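Local coordinates for alkaline phosphatase D (Bacillus subtilis, PDB 2YEQ), which hydrolyses phosphate esters, acting as an alkaline phosphatase and phosphodiesterase with iron and calcium in its active site, at residues D21-W26 with D80-N85; K86-R91 with T104-A109. All blocks are in the same frame, centred on the assembly; numbering follows the deposited sequence.

Interaction 1. Residues D21-W26 with D80-N85; sequences DSVVLW and DGLEPN
Asp21 and Leu82 join two loops, one entering strand 23-28 and one between strands 74-79 and 87-94, where the sheet holding 23-28 and 74-79 packs on the four-stranded sheet of the N-terminal domain, a sandwich consistent with its E-set family. The carbonyl of Asp21 is the main point of attachment. Leu82 N donates to Asp21 O at 3.0 Å with a nearly straight N-H (161°), the nitrogen lying above the carbonyl plane, and Asp80 CA adds a CA-H...O contact to the same oxygen. The carboxylate of Asp21 works through water: water 1 donates to Asp21 OD2 at 2.6 Å and accepts from Gly81 N at 2.8 Å, bridging the aspartate carboxylate to the Gly81 backbone. At Ser22 the contact turns apolar. Its CB lies 3.7 Å from Asp80 CA, while OG, set between the backbone N and carbonyl carbon (chi1 62°), bonds to Arg249 instead. The carboxylate of Asp80 likewise leads away, to a salt bridge with Arg61. Val23 bonds through its backbone to Ala79 of strand 74-79. The last touch here is made by one branch of Leu82, whose CD1 reaches both Ser22 CA and the CG1 methyl of Val23, each at 4.0 Å.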
loop_
_atom_site.group_PDB
_atom_site.type_symbol
_atom_site.label_atom_id
_atom_site.label_comp_id
_atom_site.label_asym_id
_atom_site.label_seq_id
_atom_site.Cartn_x
_atom_site.Cartn_y
_atom_site.Cartn_z
ATOM N N ASP A 21 -4.142 -20.731 -10.458
ATOM C CA ASP A 21 -4.530 -22.035 -9.913
ATOM C C ASP A 21 -4.440 -22.144 -8.383
ATOM O O ASP A 21 -4.550 -23.243 -7.837
ATOM C CB ASP A 21 -3.632 -23.112 -10.526
ATOM C CG ASP A 21 -2.187 -23.010 -10.042
ATOM O OD1 ASP A 21 -1.691 -21.875 -9.840
ATOM O OD2 ASP A 21 -1.548 -24.064 -9.839
ATOM N N SER A 22 -4.206 -21.028 -7.701
ATOM C CA SER A 22 -4.001 -21.044 -6.250
ATOM C C SER A 22 -4.127 -19.656 -5.699
ATOM O O SER A 22 -4.092 -18.671 -6.452
ATOM C CB SER A 22 -2.619 -21.592 -5.890
ATOM O OG SER A 22 -1.588 -20.785 -6.417
ATOM N N VAL A 23 -4.260 -19.581 -4.377
ATOM C CA VAL A 23 -4.334 -18.325 -3.666
ATOM C C VAL A 23 -3.821 -18.579 -2.246
ATOM O O VAL A 23 -3.876 -19.710 -1.763
ATOM C CB VAL A 23 -5.782 -17.805 -3.630
ATOM C CG1 VAL A 23 -6.688 -18.762 -2.823
ATOM C CG2 VAL A 23 -5.831 -16.391 -3.040
ATOM N N VAL A 24 -3.299 -17.551 -1.594
ATOM C CA VAL A 24 -2.905 -17.668 -0.190
ATOM C C VAL A 24 -4.121 -17.368 0.684
ATOM O O VAL A 24 -4.847 -16.386 0.449
ATOM C CB VAL A 24 -1.757 -16.710 0.185
ATOM C CG1 VAL A 24 -1.461 -16.803 1.682
ATOM C CG2 VAL A 24 -0.489 -17.021 -0.626
ATOM N N LEU A 25 -4.333 -18.213 1.685
ATOM C CA LEU A 25 -5.330 -17.990 2.726
ATOM C C LEU A 25 -4.605 -17.708 4.034
ATOM O O LEU A 25 -3.649 -18.396 4.367
ATOM C CB LEU A 25 -6.218 -19.227 2.885
ATOM C CG LEU A 25 -6.794 -19.870 1.616
ATOM C CD1 LEU A 25 -7.635 -21.110 1.991
ATOM C CD2 LEU A 25 -7.630 -18.862 0.823
ATOM N N TRP A 26 -5.094 -16.733 4.792
ATOM C CA TRP A 26 -4.450 -16.289 6.004
ATOM C C TRP A 26 -5.438 -16.218 7.159
ATOM O O TRP A 26 -6.593 -15.813 6.994
ATOM C CB TRP A 26 -3.828 -14.895 5.798
ATOM C CG TRP A 26 -3.223 -14.306 7.042
ATOM C CD1 TRP A 26 -1.921 -14.411 7.447
ATOM C CD2 TRP A 26 -3.894 -13.532 8.051
ATOM N NE1 TRP A 26 -1.749 -13.764 8.647
ATOM C CE2 TRP A 26 -2.937 -13.222 9.043
ATOM C CE3 TRP A 26 -5.215 -13.083 8.223
ATOM C CZ2 TRP A 26 -3.245 -12.476 10.169
ATOM C CZ3 TRP A 26 -5.523 -12.363 9.375
ATOM C CH2 TRP A 26 -4.533 -12.059 10.327
ATOM N N ASP A 80 -4.018 -24.787 -3.547
ATOM C CA ASP A 80 -3.802 -24.989 -4.971
ATOM C C ASP A 80 -4.843 -25.952 -5.551
ATOM O O ASP A 80 -5.794 -26.313 -4.863
ATOM C CB ASP A 80 -2.375 -25.457 -5.229
ATOM C CG ASP A 80 -2.069 -26.811 -4.617
ATOM O OD1 ASP A 80 -2.952 -27.434 -3.985
ATOM O OD2 ASP A 80 -0.912 -27.242 -4.772
ATOM N N GLY A 81 -4.670 -26.336 -6.813
ATOM C CA GLY A 81 -5.635 -27.195 -7.498
ATOM C C GLY A 81 -6.931 -26.471 -7.805
ATOM O O GLY A 81 -7.981 -27.090 -7.854
ATOM N N LEU A 82 -6.864 -25.152 -7.986
ATOM C CA LEU A 82 -8.049 -24.351 -8.251
ATOM C C LEU A 82 -8.163 -24.036 -9.736
ATOM O O LEU A 82 -7.216 -24.194 -10.491
ATOM C CB LEU A 82 -8.015 -23.035 -7.457
ATOM C CG LEU A 82 -7.875 -23.128 -5.936
ATOM C CD1 LEU A 82 -7.839 -21.722 -5.304
ATOM C CD2 LEU A 82 -9.020 -23.956 -5.347
ATOM N N GLU A 83 -9.332 -23.566 -10.142
ATOM C CA GLU A 83 -9.569 -23.185 -11.531
ATOM C C GLU A 83 -9.344 -21.688 -11.699
ATOM O O GLU A 83 -9.539 -20.929 -10.758
ATOM C CB GLU A 83 -11.019 -23.495 -11.931
ATOM C CG GLU A 83 -11.416 -24.978 -11.853
ATOM C CD GLU A 83 -12.884 -25.174 -12.205
ATOM O OE1 GLU A 83 -13.206 -25.090 -13.413
ATOM O OE2 GLU A 83 -13.717 -25.378 -11.282
ATOM N N PRO A 84 -9.034 -21.256 -12.918
ATOM C CA PRO A 84 -8.732 -19.838 -13.163
ATOM C C PRO A 84 -9.945 -18.929 -13.236
ATOM O O PRO A 84 -11.036 -19.356 -13.571
ATOM C CB PRO A 84 -7.990 -19.855 -14.485
ATOM C CG PRO A 84 -8.455 -21.074 -15.164
ATOM C CD PRO A 84 -8.717 -22.090 -14.087
ATOM N N ASN A 85 -9.738 -17.674 -12.874
ATOM C CA ASN A 85 -10.757 -16.650 -12.898
ATOM C C ASN A 85 -12.054 -17.047 -12.209
ATOM O O ASN A 85 -13.145 -16.747 -12.703
ATOM C CB ASN A 85 -11.022 -16.252 -14.344
ATOM C CG ASN A 85 -11.574 -14.855 -14.480
ATOM O OD1 ASN A 85 -11.508 -14.039 -13.575
ATOM N ND2 ASN A 85 -12.151 -14.585 -15.633
HETATM O O HOH W 1 -2.716 -26.154 -8.870
#

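Interaction 2. Residues K86-R91 with T104-A109; sequences KVYYYR and TKTLPA. With PE5 (3,6,9,12,15,18,21,24-octaoxahexacosan-1-ol), chain P.
Tyr88 and Thr104 form an antiparallel hydrogen-bonded pair near the open end of the beta hairpin made by strands 87-94 and 97-105, at the edge of the four-stranded antiparallel sheet of the N-terminal domain. Two backbone bonds close this pair: Thr104 N to Tyr88 O at 2.8 Å, and Tyr88 N to Thr104 O, whose donor stands above the carbonyl plane. Val87 and Lys105 follow as a non-hydrogen-bonded pair, in which CA-H...O contacts run from Val87 CA to Thr104 O and from Lys105 CA to Lys86 O. Beyond them two hydrogen bonds link Lys86 with Thr106. Thr106 N donates to Lys86 O at 3.1 Å, and Lys86 N donates almost straight (169°) to Thr106 OG1 at 3.0 Å, a side-chain oxygen taking the place of a backbone carbonyl. That hydroxyl also bonds to Glu83 O.

Among apolar contacts, Val87 CG2 meets the CG and CD of Lys105 on one face of the hairpin; Lys105 NZ goes on to a hydrogen bond with Asn85 and a salt bridge with Asp144. On the other face Thr104 lies against two tyrosines. Its CG2 is 4.1 Å from Tyr88 CB, and the Tyr90 side chain crosses that of Thr104 at about a right angle, its CE1 4.1 Å from Thr104 CB.

Farther along the strand, Arg91 binds a polyether molecule and makes a salt bridge with Glu49. Arg91 NH1 donates to PE5 O1 at 3.2 Å (161°); the 2.5 Å between Arg91 NH1 and PE5 O3 is unusually short, so the geometry of that second bond is doubtful.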
loop_
_atom_site.group_PDB
_atom_site.type_symbol
_atom_site.label_atom_id
_atom_site.label_comp_id
_atom_site.label_asym_id
_atom_site.label_seq_id
_atom_site.Cartn_x
_atom_site.Cartn_y
_atom_site.Cartn_z
ATOM N N LYS A 86 -11.930 -17.690 -11.057
ATOM C CA LYS A 86 -13.082 -18.207 -10.328
ATOM C C LYS A 86 -13.125 -17.716 -8.891
ATOM O O LYS A 86 -12.101 -17.702 -8.209
ATOM C CB LYS A 86 -13.041 -19.732 -10.342
ATOM C CG LYS A 86 -14.300 -20.370 -9.789
ATOM C CD LYS A 86 -14.418 -21.849 -10.160
ATOM C CE LYS A 86 -15.838 -22.230 -10.609
ATOM N NZ LYS A 86 -16.923 -21.679 -9.750
ATOM N N VAL A 87 -14.325 -17.346 -8.445
ATOM C CA VAL A 87 -14.590 -16.928 -7.080
ATOM C C VAL A 87 -14.677 -18.138 -6.195
ATOM O O VAL A 87 -15.333 -19.129 -6.562
ATOM C CB VAL A 87 -15.908 -16.156 -6.977
ATOM C CG1 VAL A 87 -16.298 -15.873 -5.510
ATOM C CG2 VAL A 87 -15.808 -14.868 -7.783
ATOM N N TYR A 88 -14.017 -18.082 -5.033
ATOM C CA TYR A 88 -14.149 -19.144 -4.033
ATOM C C TYR A 88 -14.430 -18.556 -2.678
ATOM O O TYR A 88 -14.199 -17.359 -2.444
ATOM C CB TYR A 88 -12.889 -19.971 -3.959
ATOM C CG TYR A 88 -12.575 -20.788 -5.193
ATOM C CD1 TYR A 88 -13.097 -22.081 -5.352
ATOM C CD2 TYR A 88 -11.724 -20.307 -6.173
ATOM C CE1 TYR A 88 -12.795 -22.850 -6.443
ATOM C CE2 TYR A 88 -11.399 -21.089 -7.287
ATOM C CZ TYR A 88 -11.943 -22.357 -7.415
ATOM O OH TYR A 88 -11.616 -23.132 -8.503
ATOM N N TYR A 89 -14.933 -19.409 -1.788
ATOM C CA TYR A 89 -15.116 -19.077 -0.390
ATOM C C TYR A 89 -14.180 -19.949 0.422
ATOM O O TYR A 89 -13.836 -21.075 -0.004
ATOM C CB TYR A 89 -16.569 -19.281 0.026
ATOM C CG TYR A 89 -17.479 -18.380 -0.758
ATOM C CD1 TYR A 89 -17.978 -18.781 -1.998
ATOM C CD2 TYR A 89 -17.791 -17.109 -0.296
ATOM C CE1 TYR A 89 -18.789 -17.942 -2.747
ATOM C CE2 TYR A 89 -18.601 -16.251 -1.034
ATOM C CZ TYR A 89 -19.098 -16.678 -2.263
ATOM O OH TYR A 89 -19.904 -15.854 -3.021
ATOM N N TYR A 90 -13.753 -19.430 1.571
ATOM C CA TYR A 90 -12.838 -20.160 2.427
ATOM C C TYR A 90 -13.139 -19.894 3.885
ATOM O O TYR A 90 -13.714 -18.863 4.236
ATOM C CB TYR A 90 -11.371 -19.827 2.066
ATOM C CG TYR A 90 -10.986 -18.386 2.347
ATOM C CD1 TYR A 90 -11.209 -17.397 1.402
ATOM C CD2 TYR A 90 -10.385 -18.022 3.560
ATOM C CE1 TYR A 90 -10.872 -16.089 1.658
ATOM C CE2 TYR A 90 -10.042 -16.715 3.818
ATOM C CZ TYR A 90 -10.278 -15.753 2.880
ATOM O OH TYR A 90 -9.975 -14.450 3.137
ATOM N N ARG A 91 -12.750 -20.839 4.742
ATOM C CA ARG A 91 -12.864 -20.657 6.188
ATOM C C ARG A 91 -11.934 -21.604 6.909
ATOM O O ARG A 91 -11.446 -22.578 6.329
ATOM C CB ARG A 91 -14.303 -20.880 6.665
ATOM C CG ARG A 91 -14.697 -22.312 6.585
ATOM C CD ARG A 91 -16.089 -22.563 7.145
ATOM N NE ARG A 91 -16.478 -23.931 6.823
ATOM C CZ ARG A 91 -17.687 -24.436 7.024
ATOM N NH1 ARG A 91 -18.655 -23.681 7.533
ATOM N NH2 ARG A 91 -17.928 -25.698 6.690
ATOM N N THR A 104 -12.644 -15.013 -2.094
ATOM C CA THR A 104 -11.463 -14.766 -2.881
ATOM C C THR A 104 -11.672 -15.096 -4.358
ATOM O O THR A 104 -12.750 -15.534 -4.761
ATOM C CB THR A 104 -10.274 -15.566 -2.326
ATOM O OG1 THR A 104 -9.076 -15.050 -2.900
ATOM C CG2 THR A 104 -10.394 -17.073 -2.613
ATOM N N LYS A 105 -10.634 -14.891 -5.164
ATOM C CA LYS A 105 -10.752 -15.099 -6.606
ATOM C C LYS A 105 -9.406 -15.321 -7.270
ATOM O O LYS A 105 -8.468 -14.534 -7.075
ATOM C CB LYS A 105 -11.455 -13.909 -7.240
ATOM C CG LYS A 105 -11.827 -14.132 -8.706
ATOM C CD LYS A 105 -12.445 -12.866 -9.278
ATOM C CE LYS A 105 -12.763 -12.978 -10.750
ATOM N NZ LYS A 105 -11.771 -12.218 -11.569
ATOM N N THR A 106 -9.293 -16.408 -8.020
ATOM C CA THR A 106 -8.064 -16.725 -8.723
ATOM C C THR A 106 -7.893 -15.795 -9.939
ATOM O O THR A 106 -8.851 -15.204 -10.433
ATOM C CB THR A 106 -8.027 -18.190 -9.231
ATOM O OG1 THR A 106 -9.233 -18.472 -9.960
ATOM C CG2 THR A 106 -7.832 -19.185 -8.098
ATOM N N LEU A 107 -6.665 -15.686 -10.419
ATOM C CA LEU A 107 -6.385 -14.915 -11.630
ATOM C C LEU A 107 -6.871 -15.675 -12.876
ATOM O O LEU A 107 -6.981 -16.897 -12.862
ATOM C CB LEU A 107 -4.885 -14.701 -11.779
ATOM C CG LEU A 107 -4.165 -13.923 -10.670
ATOM C CD1 LEU A 107 -2.702 -13.732 -11.090
ATOM C CD2 LEU A 107 -4.853 -12.609 -10.405
ATOM N N PRO A 108 -7.103 -14.954 -13.967
ATOM C CA PRO A 108 -7.274 -15.596 -15.279
ATOM C C PRO A 108 -6.058 -16.424 -15.657
ATOM O O PRO A 108 -4.950 -16.171 -15.170
ATOM C CB PRO A 108 -7.393 -14.413 -16.255
ATOM C CG PRO A 108 -7.824 -13.271 -15.448
ATOM C CD PRO A 108 -7.275 -13.499 -14.040
ATOM N N ALA A 109 -6.270 -17.411 -16.518
ATOM C CA ALA A 109 -5.173 -18.202 -17.072
ATOM C C ALA A 109 -4.194 -17.256 -17.763
ATOM O O ALA A 109 -4.607 -16.238 -18.313
ATOM C CB ALA A 109 -5.710 -19.256 -18.053
HETATM C C50 PE5 P . -21.196 -26.828 7.172
HETATM O O1 PE5 P . -21.328 -25.458 7.560
HETATM C C1 PE5 P . -21.668 -24.582 6.474
HETATM C C2 PE5 P . -21.903 -23.156 6.980
HETATM O O2 PE5 P . -21.026 -22.219 6.328
HETATM C C3 PE5 P . -21.169 -20.841 6.739
HETATM C C4 PE5 P . -20.282 -20.464 7.942
HETATM O O3 PE5 P . -19.096 -21.253 8.079
#

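How the interactions relate
Interactions 1 and 2 follow directly along the chain, the loop 80-85 running straight into segment 86-91, and their centres lie about 6 Å apart. Thr106 ties them together: its OG1 is 2.6 Å from Glu83 O, a probable hydrogen bond. A second tie joins Asn85 OD1 to Lys105 NZ at 2.7 Å, and Glu83 N is bonded to the Tyr88 hydroxyl. Leu82 also touches Tyr88 and Thr106, while Val23 meets Thr104, so that the side chains of both contacts merge between the two sheets. Both belong to the N-terminal domain and include none of the residues that bind the active-site iron and calcium.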